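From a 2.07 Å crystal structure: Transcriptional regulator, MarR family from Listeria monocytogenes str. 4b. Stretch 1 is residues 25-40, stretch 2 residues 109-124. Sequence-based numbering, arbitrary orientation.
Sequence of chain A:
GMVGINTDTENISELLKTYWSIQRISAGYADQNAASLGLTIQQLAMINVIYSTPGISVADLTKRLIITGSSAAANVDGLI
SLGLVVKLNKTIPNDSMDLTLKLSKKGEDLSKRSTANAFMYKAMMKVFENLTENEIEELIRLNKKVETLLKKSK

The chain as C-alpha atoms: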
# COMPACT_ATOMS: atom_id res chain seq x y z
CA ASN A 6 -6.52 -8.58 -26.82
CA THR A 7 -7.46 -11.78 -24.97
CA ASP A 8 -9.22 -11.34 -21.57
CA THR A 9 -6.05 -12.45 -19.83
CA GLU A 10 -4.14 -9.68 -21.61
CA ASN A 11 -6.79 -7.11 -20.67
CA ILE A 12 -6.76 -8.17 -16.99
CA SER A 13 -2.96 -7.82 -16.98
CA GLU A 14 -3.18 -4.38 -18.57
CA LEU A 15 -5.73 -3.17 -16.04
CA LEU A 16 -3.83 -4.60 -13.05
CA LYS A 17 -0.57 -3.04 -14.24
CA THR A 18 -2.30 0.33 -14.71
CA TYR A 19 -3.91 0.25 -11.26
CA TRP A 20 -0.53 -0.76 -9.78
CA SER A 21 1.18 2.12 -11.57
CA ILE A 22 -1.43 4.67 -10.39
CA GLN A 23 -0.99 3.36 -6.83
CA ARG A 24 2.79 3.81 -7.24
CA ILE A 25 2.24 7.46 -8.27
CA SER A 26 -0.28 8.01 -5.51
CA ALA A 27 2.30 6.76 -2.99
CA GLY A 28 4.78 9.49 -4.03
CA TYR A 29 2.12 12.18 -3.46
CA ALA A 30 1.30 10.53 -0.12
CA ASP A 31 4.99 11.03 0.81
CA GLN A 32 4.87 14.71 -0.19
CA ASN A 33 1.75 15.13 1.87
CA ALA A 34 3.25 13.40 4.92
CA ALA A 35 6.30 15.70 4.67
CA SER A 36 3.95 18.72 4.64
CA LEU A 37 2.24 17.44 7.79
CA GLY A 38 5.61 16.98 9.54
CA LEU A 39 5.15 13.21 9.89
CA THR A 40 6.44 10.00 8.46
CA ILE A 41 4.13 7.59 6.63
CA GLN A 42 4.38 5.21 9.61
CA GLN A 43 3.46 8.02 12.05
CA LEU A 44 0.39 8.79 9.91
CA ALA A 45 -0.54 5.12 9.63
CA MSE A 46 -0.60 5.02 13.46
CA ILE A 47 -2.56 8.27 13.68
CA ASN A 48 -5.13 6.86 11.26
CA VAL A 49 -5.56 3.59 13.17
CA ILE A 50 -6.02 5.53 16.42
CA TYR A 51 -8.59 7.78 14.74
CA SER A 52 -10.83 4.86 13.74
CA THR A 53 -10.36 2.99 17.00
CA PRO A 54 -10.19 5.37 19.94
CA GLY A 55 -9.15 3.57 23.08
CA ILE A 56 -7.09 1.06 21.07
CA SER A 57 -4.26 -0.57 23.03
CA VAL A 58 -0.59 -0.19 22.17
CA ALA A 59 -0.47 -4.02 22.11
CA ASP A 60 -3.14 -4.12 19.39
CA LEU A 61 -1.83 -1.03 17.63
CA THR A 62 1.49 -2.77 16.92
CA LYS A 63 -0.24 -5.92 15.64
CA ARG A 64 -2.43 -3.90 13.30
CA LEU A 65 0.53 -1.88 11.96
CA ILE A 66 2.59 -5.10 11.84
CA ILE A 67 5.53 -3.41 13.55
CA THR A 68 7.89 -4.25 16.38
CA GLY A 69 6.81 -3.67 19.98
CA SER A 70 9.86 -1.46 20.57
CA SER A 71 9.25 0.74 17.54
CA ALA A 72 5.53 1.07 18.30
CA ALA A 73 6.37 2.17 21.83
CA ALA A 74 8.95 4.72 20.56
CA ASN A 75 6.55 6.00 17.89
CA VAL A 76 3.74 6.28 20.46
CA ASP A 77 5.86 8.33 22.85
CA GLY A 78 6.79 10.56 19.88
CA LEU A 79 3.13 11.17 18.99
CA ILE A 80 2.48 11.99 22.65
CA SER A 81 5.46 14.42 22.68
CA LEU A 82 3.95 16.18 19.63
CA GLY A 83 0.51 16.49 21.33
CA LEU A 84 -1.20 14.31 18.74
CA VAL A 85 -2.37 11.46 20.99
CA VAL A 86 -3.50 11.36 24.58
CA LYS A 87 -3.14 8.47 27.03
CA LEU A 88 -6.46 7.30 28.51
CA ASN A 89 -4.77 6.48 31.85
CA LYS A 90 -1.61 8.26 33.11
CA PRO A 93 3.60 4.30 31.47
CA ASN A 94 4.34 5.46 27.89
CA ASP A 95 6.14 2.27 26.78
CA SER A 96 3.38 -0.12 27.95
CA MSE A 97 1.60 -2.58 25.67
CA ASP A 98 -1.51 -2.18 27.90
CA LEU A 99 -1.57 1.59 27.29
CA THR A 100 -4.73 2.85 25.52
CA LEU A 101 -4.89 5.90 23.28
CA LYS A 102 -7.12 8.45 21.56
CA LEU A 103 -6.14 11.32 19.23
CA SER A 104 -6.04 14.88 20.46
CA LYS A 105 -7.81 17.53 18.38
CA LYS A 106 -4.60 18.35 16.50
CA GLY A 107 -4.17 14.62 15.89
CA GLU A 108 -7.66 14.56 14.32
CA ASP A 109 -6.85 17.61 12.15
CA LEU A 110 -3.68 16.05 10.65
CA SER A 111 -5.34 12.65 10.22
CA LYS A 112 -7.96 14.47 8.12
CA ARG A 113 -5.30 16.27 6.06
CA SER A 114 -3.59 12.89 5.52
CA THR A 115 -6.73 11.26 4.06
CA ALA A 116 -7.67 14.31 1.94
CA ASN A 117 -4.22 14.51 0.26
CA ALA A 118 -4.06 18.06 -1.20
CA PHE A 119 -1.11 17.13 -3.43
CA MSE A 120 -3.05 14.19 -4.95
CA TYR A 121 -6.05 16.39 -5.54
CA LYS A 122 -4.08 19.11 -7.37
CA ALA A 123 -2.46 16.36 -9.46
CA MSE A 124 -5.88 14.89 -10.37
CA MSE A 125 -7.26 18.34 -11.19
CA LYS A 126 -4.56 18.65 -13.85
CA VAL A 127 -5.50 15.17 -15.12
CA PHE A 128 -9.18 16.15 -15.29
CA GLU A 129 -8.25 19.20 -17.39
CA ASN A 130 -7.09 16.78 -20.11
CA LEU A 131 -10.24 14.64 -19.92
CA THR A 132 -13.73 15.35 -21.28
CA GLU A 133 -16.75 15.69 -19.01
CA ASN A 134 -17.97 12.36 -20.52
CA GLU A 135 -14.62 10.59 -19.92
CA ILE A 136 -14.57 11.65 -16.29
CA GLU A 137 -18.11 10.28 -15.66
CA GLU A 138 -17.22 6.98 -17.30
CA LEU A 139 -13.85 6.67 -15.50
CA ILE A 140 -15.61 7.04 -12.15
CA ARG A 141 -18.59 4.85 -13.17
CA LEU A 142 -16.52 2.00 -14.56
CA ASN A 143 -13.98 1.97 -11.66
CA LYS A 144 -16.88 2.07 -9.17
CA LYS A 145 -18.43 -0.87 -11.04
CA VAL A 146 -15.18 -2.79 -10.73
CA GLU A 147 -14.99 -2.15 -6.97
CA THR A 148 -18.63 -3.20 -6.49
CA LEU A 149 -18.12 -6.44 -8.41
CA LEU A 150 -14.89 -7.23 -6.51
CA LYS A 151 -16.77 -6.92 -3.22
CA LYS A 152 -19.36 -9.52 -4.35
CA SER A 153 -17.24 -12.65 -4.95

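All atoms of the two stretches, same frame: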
# COMPACT_ATOMS: atom_id res chain seq x y z
N ILE A 25 2.21 6.00 -8.17
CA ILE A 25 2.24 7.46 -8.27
C ILE A 25 1.54 8.11 -7.09
O ILE A 25 1.98 9.14 -6.59
CB ILE A 25 1.56 7.93 -9.58
CG1 ILE A 25 2.45 7.54 -10.77
CG2 ILE A 25 1.28 9.45 -9.56
CD1 ILE A 25 1.75 7.64 -12.10
N SER A 26 0.45 7.50 -6.65
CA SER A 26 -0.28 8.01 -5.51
C SER A 26 0.59 7.93 -4.25
O SER A 26 0.49 8.78 -3.39
CB SER A 26 -1.58 7.25 -5.30
OG SER A 26 -2.43 7.38 -6.43
N ALA A 27 1.43 6.90 -4.15
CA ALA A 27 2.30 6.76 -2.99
C ALA A 27 3.30 7.92 -2.88
O ALA A 27 3.56 8.42 -1.78
CB ALA A 27 3.04 5.42 -3.05
N GLY A 28 3.84 8.37 -4.00
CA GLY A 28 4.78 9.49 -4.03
C GLY A 28 4.13 10.78 -3.53
O GLY A 28 4.77 11.55 -2.82
N TYR A 29 2.88 11.01 -3.92
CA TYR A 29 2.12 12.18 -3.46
C TYR A 29 1.75 12.05 -1.99
O TYR A 29 1.56 13.07 -1.33
CB TYR A 29 0.84 12.40 -4.26
CG TYR A 29 1.06 12.96 -5.64
CD1 TYR A 29 1.51 14.27 -5.80
CD2 TYR A 29 0.82 12.20 -6.78
CE1 TYR A 29 1.73 14.79 -7.05
CE2 TYR A 29 1.03 12.73 -8.04
CZ TYR A 29 1.48 14.03 -8.17
OH TYR A 29 1.71 14.59 -9.41
N ALA A 30 1.57 10.82 -1.53
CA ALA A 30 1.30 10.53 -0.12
C ALA A 30 2.53 10.90 0.71
O ALA A 30 2.41 11.41 1.81
CB ALA A 30 0.94 9.05 0.06
N ASP A 31 3.73 10.65 0.17
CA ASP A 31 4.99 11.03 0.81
C ASP A 31 5.15 12.54 0.88
O ASP A 31 5.63 13.05 1.88
CB ASP A 31 6.21 10.50 0.05
CG ASP A 31 6.32 8.99 0.09
OD1 ASP A 31 5.68 8.35 0.94
OD2 ASP A 31 7.08 8.45 -0.75
N GLN A 32 4.81 13.25 -0.20
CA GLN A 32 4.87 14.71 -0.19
C GLN A 32 3.93 15.26 0.85
O GLN A 32 4.22 16.26 1.48
CB GLN A 32 4.38 15.33 -1.49
CG GLN A 32 5.19 15.13 -2.73
CD GLN A 32 4.68 16.02 -3.86
OE1 GLN A 32 4.49 17.23 -3.69
NE2 GLN A 32 4.47 15.42 -5.03
N ASN A 33 2.75 14.66 0.94
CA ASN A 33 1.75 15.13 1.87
C ASN A 33 2.22 14.90 3.30
O ASN A 33 2.13 15.78 4.13
CB ASN A 33 0.44 14.39 1.61
CG ASN A 33 -0.72 15.01 2.32
OD1 ASN A 33 -0.79 16.22 2.48
ND2 ASN A 33 -1.67 14.19 2.73
N ALA A 34 2.74 13.71 3.58
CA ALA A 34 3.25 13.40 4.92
C ALA A 34 4.31 14.43 5.33
O ALA A 34 4.21 15.00 6.41
CB ALA A 34 3.80 11.97 4.97
N ALA A 35 5.26 14.70 4.45
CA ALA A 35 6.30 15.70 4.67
C ALA A 35 5.73 17.06 5.03
O ALA A 35 6.27 17.73 5.90
CB ALA A 35 7.19 15.80 3.44
N SER A 36 4.63 17.45 4.38
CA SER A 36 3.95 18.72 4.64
C SER A 36 3.21 18.75 5.96
O SER A 36 2.86 19.83 6.48
CB SER A 36 2.94 19.02 3.52
OG SER A 36 1.82 18.13 3.58
N LEU A 37 2.91 17.56 6.49
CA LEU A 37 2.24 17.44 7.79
C LEU A 37 3.24 17.26 8.93
O LEU A 37 2.85 17.20 10.10
CB LEU A 37 1.24 16.29 7.77
CG LEU A 37 0.13 16.43 6.71
CD1 LEU A 37 -0.68 15.16 6.61
CD2 LEU A 37 -0.76 17.59 7.03
N GLY A 38 4.52 17.16 8.58
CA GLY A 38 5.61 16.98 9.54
C GLY A 38 5.83 15.55 10.02
O GLY A 38 6.64 15.33 10.90
N LEU A 39 5.13 14.59 9.42
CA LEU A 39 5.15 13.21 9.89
C LEU A 39 5.60 12.23 8.85
O LEU A 39 5.53 12.51 7.66
CB LEU A 39 3.75 12.83 10.30
CG LEU A 39 3.07 13.71 11.36
CD1 LEU A 39 1.62 13.34 11.50
CD2 LEU A 39 3.77 13.58 12.68
N THR A 40 6.05 11.08 9.32
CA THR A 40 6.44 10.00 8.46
C THR A 40 5.16 9.24 8.13
O THR A 40 4.13 9.39 8.80
CB THR A 40 7.37 9.03 9.16
OG1 THR A 40 6.67 8.41 10.25
CG2 THR A 40 8.61 9.76 9.70
N ASP A 109 -7.08 16.66 13.24
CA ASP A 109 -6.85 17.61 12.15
C ASP A 109 -5.86 17.10 11.11
O ASP A 109 -6.15 17.18 9.92
CB ASP A 109 -6.36 18.94 12.70
CG ASP A 109 -7.38 19.63 13.61
OD1 ASP A 109 -8.56 19.18 13.62
OD2 ASP A 109 -7.02 20.60 14.31
N LEU A 110 -4.70 16.60 11.56
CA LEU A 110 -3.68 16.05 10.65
C LEU A 110 -4.09 14.72 10.02
O LEU A 110 -3.69 14.43 8.89
CB LEU A 110 -2.33 15.87 11.35
CG LEU A 110 -1.73 17.11 12.00
CD1 LEU A 110 -0.45 16.75 12.72
CD2 LEU A 110 -1.49 18.20 10.98
N SER A 111 -4.82 13.89 10.78
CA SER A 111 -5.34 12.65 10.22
C SER A 111 -6.19 13.02 8.99
O SER A 111 -5.96 12.51 7.90
CB SER A 111 -6.22 11.92 11.23
OG SER A 111 -6.62 10.66 10.72
N LYS A 112 -7.10 13.96 9.19
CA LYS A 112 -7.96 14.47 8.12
C LYS A 112 -7.18 14.99 6.90
O LYS A 112 -7.52 14.69 5.75
CB LYS A 112 -8.90 15.55 8.67
CG LYS A 112 -9.98 15.00 9.61
CD LYS A 112 -10.63 16.08 10.44
CE LYS A 112 -11.67 15.50 11.38
NZ LYS A 112 -12.24 16.54 12.29
N ARG A 113 -6.13 15.76 7.15
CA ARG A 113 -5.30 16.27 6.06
C ARG A 113 -4.51 15.14 5.38
O ARG A 113 -4.13 15.25 4.21
CB ARG A 113 -4.38 17.39 6.56
CG ARG A 113 -5.13 18.65 7.00
CD ARG A 113 -4.17 19.71 7.52
NE ARG A 113 -3.14 19.99 6.52
CZ ARG A 113 -2.02 20.68 6.73
NH1 ARG A 113 -1.74 21.19 7.93
NH2 ARG A 113 -1.16 20.84 5.72
N SER A 114 -4.28 14.05 6.10
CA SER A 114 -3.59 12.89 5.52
C SER A 114 -4.49 12.10 4.57
O SER A 114 -4.02 11.56 3.56
CB SER A 114 -3.10 11.95 6.62
OG SER A 114 -2.35 10.89 6.06
N THR A 115 -5.78 12.02 4.89
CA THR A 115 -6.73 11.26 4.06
C THR A 115 -7.16 12.07 2.83
O THR A 115 -7.31 11.50 1.75
CB THR A 115 -7.96 10.83 4.88
OG1 THR A 115 -8.59 11.99 5.45
CG2 THR A 115 -7.52 9.91 5.99
N ALA A 116 -7.36 13.38 3.02
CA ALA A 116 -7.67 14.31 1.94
C ALA A 116 -6.35 14.90 1.41
O ALA A 116 -6.08 16.06 1.58
CB ALA A 116 -8.58 15.41 2.45
N ASN A 117 -5.54 14.08 0.74
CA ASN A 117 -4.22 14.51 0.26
C ASN A 117 -4.26 15.64 -0.78
O ASN A 117 -4.48 15.39 -1.96
CB ASN A 117 -3.47 13.29 -0.28
CG ASN A 117 -2.08 13.63 -0.75
OD1 ASN A 117 -1.72 14.80 -0.87
ND2 ASN A 117 -1.29 12.61 -1.05
N ALA A 118 -4.00 16.87 -0.33
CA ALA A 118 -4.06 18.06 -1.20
C ALA A 118 -3.14 18.01 -2.41
O ALA A 118 -3.45 18.61 -3.43
CB ALA A 118 -3.80 19.33 -0.40
N PHE A 119 -2.03 17.29 -2.30
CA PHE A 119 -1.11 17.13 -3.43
C PHE A 119 -1.64 16.13 -4.48
O PHE A 119 -1.26 16.21 -5.67
CB PHE A 119 0.27 16.66 -2.94
CG PHE A 119 0.96 17.64 -2.04
CD1 PHE A 119 1.81 18.60 -2.55
CD2 PHE A 119 0.74 17.61 -0.67
CE1 PHE A 119 2.44 19.51 -1.71
CE2 PHE A 119 1.36 18.52 0.17
CZ PHE A 119 2.21 19.46 -0.34
N MSE A 120 -2.46 15.18 -4.05
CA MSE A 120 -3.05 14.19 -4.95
C MSE A 120 -4.19 14.85 -5.69
O MSE A 120 -4.40 14.61 -6.87
CB MSE A 120 -3.59 12.99 -4.15
CG MSE A 120 -4.11 11.85 -4.99
SE MSE A 120 -2.67 11.07 -5.97
CE MSE A 120 -3.49 10.37 -7.38
N TYR A 121 -4.95 15.65 -4.96
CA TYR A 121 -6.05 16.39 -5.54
C TYR A 121 -5.60 17.34 -6.63
O TYR A 121 -6.16 17.31 -7.73
CB TYR A 121 -6.84 17.14 -4.48
CG TYR A 121 -7.87 16.28 -3.79
CD1 TYR A 121 -7.51 15.36 -2.82
CD2 TYR A 121 -9.22 16.41 -4.10
CE1 TYR A 121 -8.45 14.58 -2.19
CE2 TYR A 121 -10.17 15.64 -3.46
CZ TYR A 121 -9.78 14.73 -2.50
OH TYR A 121 -10.70 13.94 -1.86
N LYS A 122 -4.59 18.18 -6.35
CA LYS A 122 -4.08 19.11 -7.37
C LYS A 122 -3.62 18.33 -8.60
O LYS A 122 -3.93 18.72 -9.72
CB LYS A 122 -2.93 19.97 -6.83
N ALA A 123 -2.90 17.24 -8.38
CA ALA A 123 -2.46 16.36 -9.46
C ALA A 123 -3.62 15.81 -10.32
O ALA A 123 -3.50 15.73 -11.54
CB ALA A 123 -1.66 15.23 -8.91
N MSE A 124 -4.72 15.43 -9.67
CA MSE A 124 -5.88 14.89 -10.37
C MSE A 124 -6.69 15.99 -11.07
O MSE A 124 -7.43 15.72 -12.02
CB MSE A 124 -6.75 14.10 -9.41
CG MSE A 124 -7.56 13.01 -10.08
SE MSE A 124 -6.43 11.57 -10.86
CE MSE A 124 -5.80 10.92 -9.51
O HOH W 1 -3.19 17.27 2.59

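This is a helix-on-broken-helix contact, in which two asparagines tie the two stretches together by polar bonds at the break while aromatic and aliphatic side chains pack on either side of it. Helix 25-37 runs at 157° to helix 109-115 and at 133° to helix 118-124, with closest axial approaches of 9.9 and 8.6 Å.

N117, the N-cap of the second segment, uses both ends of its amide: OD1 accepts from F119 N at 2.9 Å and weakly from M120 N at 3.3 Å, while ND2 donates to Y29 O at 2.9 Å (159°). N33 answers from the facing helix, its ND2 donating almost linearly (178°) to R113 O at 3.1 Å. A water also bridges the stretches: it accepts from A118 N (3.1 Å from the water oxygen) and lies within donating distance of N33 OD1 (2.6 Å) and R113 O (2.8 Å), although it has more acceptors in reach than protons to give.

Packing interlocks here: N33 sits among R113, S114, A118 and F119, and F119 among Y29, Q32, N33 and S36. Q32 CB lies over the F119 ring face, 4.3 Å from its centroid, whereas S36 OG approaches the edge, 3.5 Å from F119 CE2.

Beyond F119, Y29 CZ meets A123 CB at 3.4 Å. Toward the other end, L37 CD2 covers one guanidinium face (3.4 Å to R113 CZ) and reaches L110 CD2 at 4.1 Å.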